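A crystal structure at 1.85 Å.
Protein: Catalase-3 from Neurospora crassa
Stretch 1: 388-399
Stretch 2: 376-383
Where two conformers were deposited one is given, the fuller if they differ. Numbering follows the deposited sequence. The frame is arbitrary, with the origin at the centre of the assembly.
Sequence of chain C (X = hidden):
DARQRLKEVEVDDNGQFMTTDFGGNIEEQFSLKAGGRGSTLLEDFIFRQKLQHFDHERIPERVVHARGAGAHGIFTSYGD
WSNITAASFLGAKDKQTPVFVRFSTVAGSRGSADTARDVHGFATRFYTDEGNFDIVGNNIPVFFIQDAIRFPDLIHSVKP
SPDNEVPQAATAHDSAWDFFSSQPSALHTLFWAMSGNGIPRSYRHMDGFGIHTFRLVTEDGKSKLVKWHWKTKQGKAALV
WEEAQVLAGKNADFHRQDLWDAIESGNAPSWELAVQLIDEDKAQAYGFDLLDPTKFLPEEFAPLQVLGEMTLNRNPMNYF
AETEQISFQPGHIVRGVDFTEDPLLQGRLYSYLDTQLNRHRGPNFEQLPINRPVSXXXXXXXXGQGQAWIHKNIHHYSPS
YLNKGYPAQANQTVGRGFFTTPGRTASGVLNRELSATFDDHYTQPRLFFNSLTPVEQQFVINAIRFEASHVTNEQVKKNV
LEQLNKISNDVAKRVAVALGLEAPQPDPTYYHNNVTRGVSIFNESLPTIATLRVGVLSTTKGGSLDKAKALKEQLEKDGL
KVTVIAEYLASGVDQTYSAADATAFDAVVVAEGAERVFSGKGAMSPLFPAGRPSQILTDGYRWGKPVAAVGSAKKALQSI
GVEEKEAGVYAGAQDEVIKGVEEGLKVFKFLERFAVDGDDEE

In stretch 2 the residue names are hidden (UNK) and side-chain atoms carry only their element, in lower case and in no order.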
# COMPACT_ATOMS: atom_id res chain seq x y z
N ALA C 388 -15.16 -2.01 -5.35
CA ALA C 388 -16.37 -1.39 -4.82
C ALA C 388 -17.67 -1.92 -5.41
O ALA C 388 -18.76 -1.50 -4.99
CB ALA C 388 -16.30 0.14 -4.97
N TRP C 389 -17.57 -2.82 -6.37
CA TRP C 389 -18.77 -3.36 -7.01
C TRP C 389 -18.92 -4.84 -6.71
O TRP C 389 -17.98 -5.48 -6.23
CB TRP C 389 -18.72 -3.15 -8.53
CG TRP C 389 -18.45 -1.74 -8.94
CD1 TRP C 389 -18.63 -0.62 -8.19
CD2 TRP C 389 -17.96 -1.31 -10.22
NE1 TRP C 389 -18.26 0.50 -8.91
CE2 TRP C 389 -17.86 0.10 -10.16
CE3 TRP C 389 -17.60 -1.97 -11.40
CZ2 TRP C 389 -17.40 0.87 -11.24
CZ3 TRP C 389 -17.14 -1.21 -12.47
CH2 TRP C 389 -17.05 0.20 -12.38
N ILE C 390 -20.10 -5.37 -7.01
CA ILE C 390 -20.35 -6.80 -6.98
C ILE C 390 -20.78 -7.25 -8.37
O ILE C 390 -21.89 -6.96 -8.82
CB ILE C 390 -21.42 -7.16 -5.93
CG1 ILE C 390 -20.88 -6.87 -4.53
CG2 ILE C 390 -21.78 -8.63 -6.03
CD1 ILE C 390 -21.93 -6.86 -3.45
N HIS C 391 -19.88 -7.94 -9.05
CA HIS C 391 -20.11 -8.36 -10.43
C HIS C 391 -21.02 -9.58 -10.51
O HIS C 391 -20.81 -10.57 -9.82
CB HIS C 391 -18.79 -8.66 -11.15
CG HIS C 391 -17.94 -7.46 -11.39
ND1 HIS C 391 -17.08 -6.95 -10.43
CD2 HIS C 391 -17.79 -6.67 -12.48
CE1 HIS C 391 -16.45 -5.89 -10.92
NE2 HIS C 391 -16.86 -5.70 -12.16
N LYS C 392 -22.00 -9.49 -11.40
CA LYS C 392 -23.00 -10.54 -11.59
C LYS C 392 -22.54 -11.65 -12.53
O LYS C 392 -22.90 -12.81 -12.33
CB LYS C 392 -24.29 -9.91 -12.12
CG LYS C 392 -25.50 -10.83 -12.17
CD LYS C 392 -26.74 -10.09 -12.68
CE LYS C 392 -26.88 -8.68 -12.05
NZ LYS C 392 -27.25 -8.66 -10.60
N ASN C 393 -21.76 -11.31 -13.56
CA ASN C 393 -21.38 -12.27 -14.60
C ASN C 393 -20.26 -13.17 -14.09
O ASN C 393 -19.16 -12.69 -13.85
CB ASN C 393 -20.91 -11.53 -15.87
CG ASN C 393 -20.31 -12.48 -16.93
OD1 ASN C 393 -20.71 -13.65 -17.04
ND2 ASN C 393 -19.34 -11.97 -17.70
N ILE C 394 -20.54 -14.46 -13.94
CA ILE C 394 -19.55 -15.38 -13.38
C ILE C 394 -18.63 -15.96 -14.45
O ILE C 394 -17.66 -16.64 -14.13
CB ILE C 394 -20.21 -16.54 -12.60
CG1 ILE C 394 -20.85 -17.53 -13.58
CG2 ILE C 394 -21.22 -15.99 -11.60
CD1 ILE C 394 -21.51 -18.72 -12.88
N HIS C 395 -18.95 -15.71 -15.72
CA HIS C 395 -18.07 -16.13 -16.81
C HIS C 395 -17.24 -14.94 -17.29
O HIS C 395 -17.51 -14.33 -18.33
CB HIS C 395 -18.89 -16.82 -17.91
CG HIS C 395 -19.69 -17.97 -17.39
ND1 HIS C 395 -21.06 -17.90 -17.20
CD2 HIS C 395 -19.32 -19.20 -16.96
CE1 HIS C 395 -21.49 -19.04 -16.70
NE2 HIS C 395 -20.46 -19.85 -16.54
N HIS C 396 -16.24 -14.62 -16.47
CA HIS C 396 -15.44 -13.41 -16.58
C HIS C 396 -14.22 -13.59 -17.48
O HIS C 396 -13.08 -13.31 -17.10
CB HIS C 396 -15.01 -12.94 -15.18
CG HIS C 396 -14.32 -14.00 -14.37
ND1 HIS C 396 -14.40 -15.35 -14.66
CD2 HIS C 396 -13.54 -13.91 -13.26
CE1 HIS C 396 -13.70 -16.03 -13.77
NE2 HIS C 396 -13.18 -15.18 -12.91
N TYR C 397 -14.47 -14.07 -18.69
CA TYR C 397 -13.40 -14.30 -19.65
C TYR C 397 -14.01 -14.29 -21.04
O TYR C 397 -15.22 -14.52 -21.21
CB TYR C 397 -12.72 -15.64 -19.38
CG TYR C 397 -13.71 -16.78 -19.32
CD1 TYR C 397 -14.35 -17.08 -18.13
CD2 TYR C 397 -14.02 -17.53 -20.45
CE1 TYR C 397 -15.27 -18.11 -18.05
CE2 TYR C 397 -14.95 -18.57 -20.38
CZ TYR C 397 -15.57 -18.85 -19.17
OH TYR C 397 -16.50 -19.86 -19.06
N SER C 398 -13.18 -14.02 -22.04
CA SER C 398 -13.58 -14.08 -23.44
C SER C 398 -12.47 -14.78 -24.22
O SER C 398 -11.30 -14.58 -23.92
CB SER C 398 -13.78 -12.67 -23.99
OG SER C 398 -14.24 -12.70 -25.33
N PRO C 399 -12.83 -15.59 -25.22
CA PRO C 399 -14.20 -15.91 -25.65
C PRO C 399 -14.85 -16.94 -24.76
O PRO C 399 -14.18 -17.62 -23.99
CB PRO C 399 -13.99 -16.52 -27.04
CG PRO C 399 -12.65 -17.20 -26.93
CD PRO C 399 -11.82 -16.27 -26.06
N UNK C 376 -20.87 4.02 -18.16
CA UNK C 376 -21.03 2.60 -17.89
C UNK C 376 -19.78 1.78 -18.15
O UNK C 376 -19.08 1.97 -19.15
N UNK C 377 -19.49 0.87 -17.23
CA UNK C 377 -18.30 0.02 -17.33
C UNK C 377 -18.73 -1.45 -17.37
O UNK C 377 -19.42 -1.94 -16.47
c UNK C 377 -16.14 -0.72 -16.23
c UNK C 377 -16.86 1.69 -16.12
c UNK C 377 -17.33 0.24 -16.15
N UNK C 378 -18.30 -2.15 -18.41
CA UNK C 378 -18.69 -3.54 -18.60
C UNK C 378 -17.51 -4.30 -19.17
O UNK C 378 -17.17 -4.17 -20.34
n UNK C 378 -22.62 -1.36 -18.66
c UNK C 378 -22.83 -2.39 -17.85
c UNK C 378 -21.51 -1.63 -19.43
n UNK C 378 -21.90 -3.30 -18.08
c UNK C 378 -21.06 -2.85 -19.08
c UNK C 378 -19.88 -3.64 -19.54
N UNK C 379 -16.88 -5.09 -18.32
CA UNK C 379 -15.75 -5.89 -18.76
C UNK C 379 -15.50 -7.02 -17.79
O UNK C 379 -16.29 -7.25 -16.88
n UNK C 379 -13.67 -3.09 -17.73
o UNK C 379 -14.17 -4.93 -16.56
c UNK C 379 -14.10 -4.34 -17.63
c UNK C 379 -14.50 -5.02 -18.93
N UNK C 380 -14.40 -7.73 -17.97
CA UNK C 380 -14.15 -8.91 -17.17
C UNK C 380 -13.11 -8.69 -16.08
O UNK C 380 -12.57 -9.65 -15.54
n UNK C 380 -14.68 -10.84 -20.21
c UNK C 380 -13.78 -10.09 -18.08
c UNK C 380 -14.95 -10.53 -18.94
o UNK C 380 -16.08 -10.56 -18.47
N UNK C 381 -12.84 -7.42 -15.78
CA UNK C 381 -11.96 -7.07 -14.66
C UNK C 381 -12.61 -7.47 -13.33
O UNK C 381 -13.82 -7.27 -13.15
n UNK C 381 -10.37 -3.83 -15.90
n UNK C 381 -10.17 -4.66 -17.87
c UNK C 381 -11.00 -5.05 -15.87
c UNK C 381 -10.88 -5.57 -17.12
c UNK C 381 -9.87 -3.62 -17.11
c UNK C 381 -11.67 -5.58 -14.64
N UNK C 382 -11.82 -7.98 -12.39
CA UNK C 382 -12.37 -8.40 -11.09
C UNK C 382 -11.39 -8.16 -9.97
O UNK C 382 -10.19 -8.05 -10.20
c UNK C 382 -16.60 -9.71 -13.70
c UNK C 382 -13.83 -10.27 -12.06
n UNK C 382 -17.58 -10.29 -14.39
n UNK C 382 -15.98 -8.64 -14.20
n UNK C 382 -16.23 -10.21 -12.53
c UNK C 382 -15.16 -9.65 -11.69
c UNK C 382 -12.73 -9.88 -11.09
N UNK C 383 -11.91 -8.14 -8.74
CA UNK C 383 -11.10 -8.10 -7.53
C UNK C 383 -10.21 -6.85 -7.47
O UNK C 383 -10.60 -5.77 -7.93
o UNK C 383 -12.26 -10.62 -7.68
c UNK C 383 -10.23 -9.36 -7.41
o UNK C 383 -10.37 -11.73 -7.55
c UNK C 383 -11.01 -10.66 -7.56
O HOH W 1 -15.87 -4.18 -14.38
O HOH W 2 -18.22 -9.39 -17.03
O HOH W 3 -17.63 -12.61 -11.64

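Position 376 has no side-chain atoms and touches nothing on stretch 1. At its backbone angles a CB would be jammed against the carbonyl O of the preceding residue, so this is Gly376.

At position 377 one carbon carries two more, a beta-branched apolar group directed toward stretch 1. Its CB lies 3.8 Å from CH2 of Trp389. Three carbons branched in this way identify Val377.

Position 378 has one carbon followed by a five-membered ring of three carbons and two nitrogens. This imidazole points away and makes no contact with stretch 1; the residue is His378.

Two carbons, the second bearing one oxygen and one nitrogen, make up the side chain at 379. No atom of it touches stretch 1 directly, but a water bridges its oxygen to NE2 of His391, at 2.9 Å from each. An acid would carry two oxygens here; one of each element gives Asn379, whose OD1 also accepts a hydrogen bond from N of position 381 (2.9 Å).

Position 380 repeats that composition but points toward stretch 1. Its CB packs 3.4 Å from O of His396, and its terminal amide lies among Asn393, Tyr397 and Ser398. This is Asn380, with OD1 3.6 Å from ND2 of Asn393 and ND2 3.6 Å from N of Tyr397.

Another one-carbon, five-membered ring side chain with two ring nitrogens occupies 381 and points away. It is His381. Only its backbone comes close: O of His381 is 3.6 Å from NE2 of His391, over one face of that ring.

Position 382 extends through three carbons and a nitrogen to a carbon carrying two more nitrogens. This planar end lies flat on the ring of His391, and the chain is that of Arg382. Its NH2 donates to O of Asn393 (2.9 Å, 162°), while NH1 is held by O of Asn379 (3.0 Å) and O of His381 (2.8 Å).

Position 383 has two carbons, the second carrying two oxygens. This carboxylate makes no contact with stretch 1 and belongs to Asp383.

The contact, burying 459 Å² in all, centres on Arg382. Its guanidinium stacks on His391 with centres 3.9 Å apart and planes at 8°, while CB of His396 covers the opposite face, 3.8 Å from NH2. The edge is used for hydrogen bonding: one water links NE of Arg382 to O of Asn393, and another joins NH2, OD1 of Asn380 and ND2 of Asn393. Carbonyls of its own stretch hold NH1, and O of Asn393 across the contact receives NH2. The Val377–Trp389 packing adds a separate apolar contact.

Stretch 2, residues 376-383: GVHNNHRD
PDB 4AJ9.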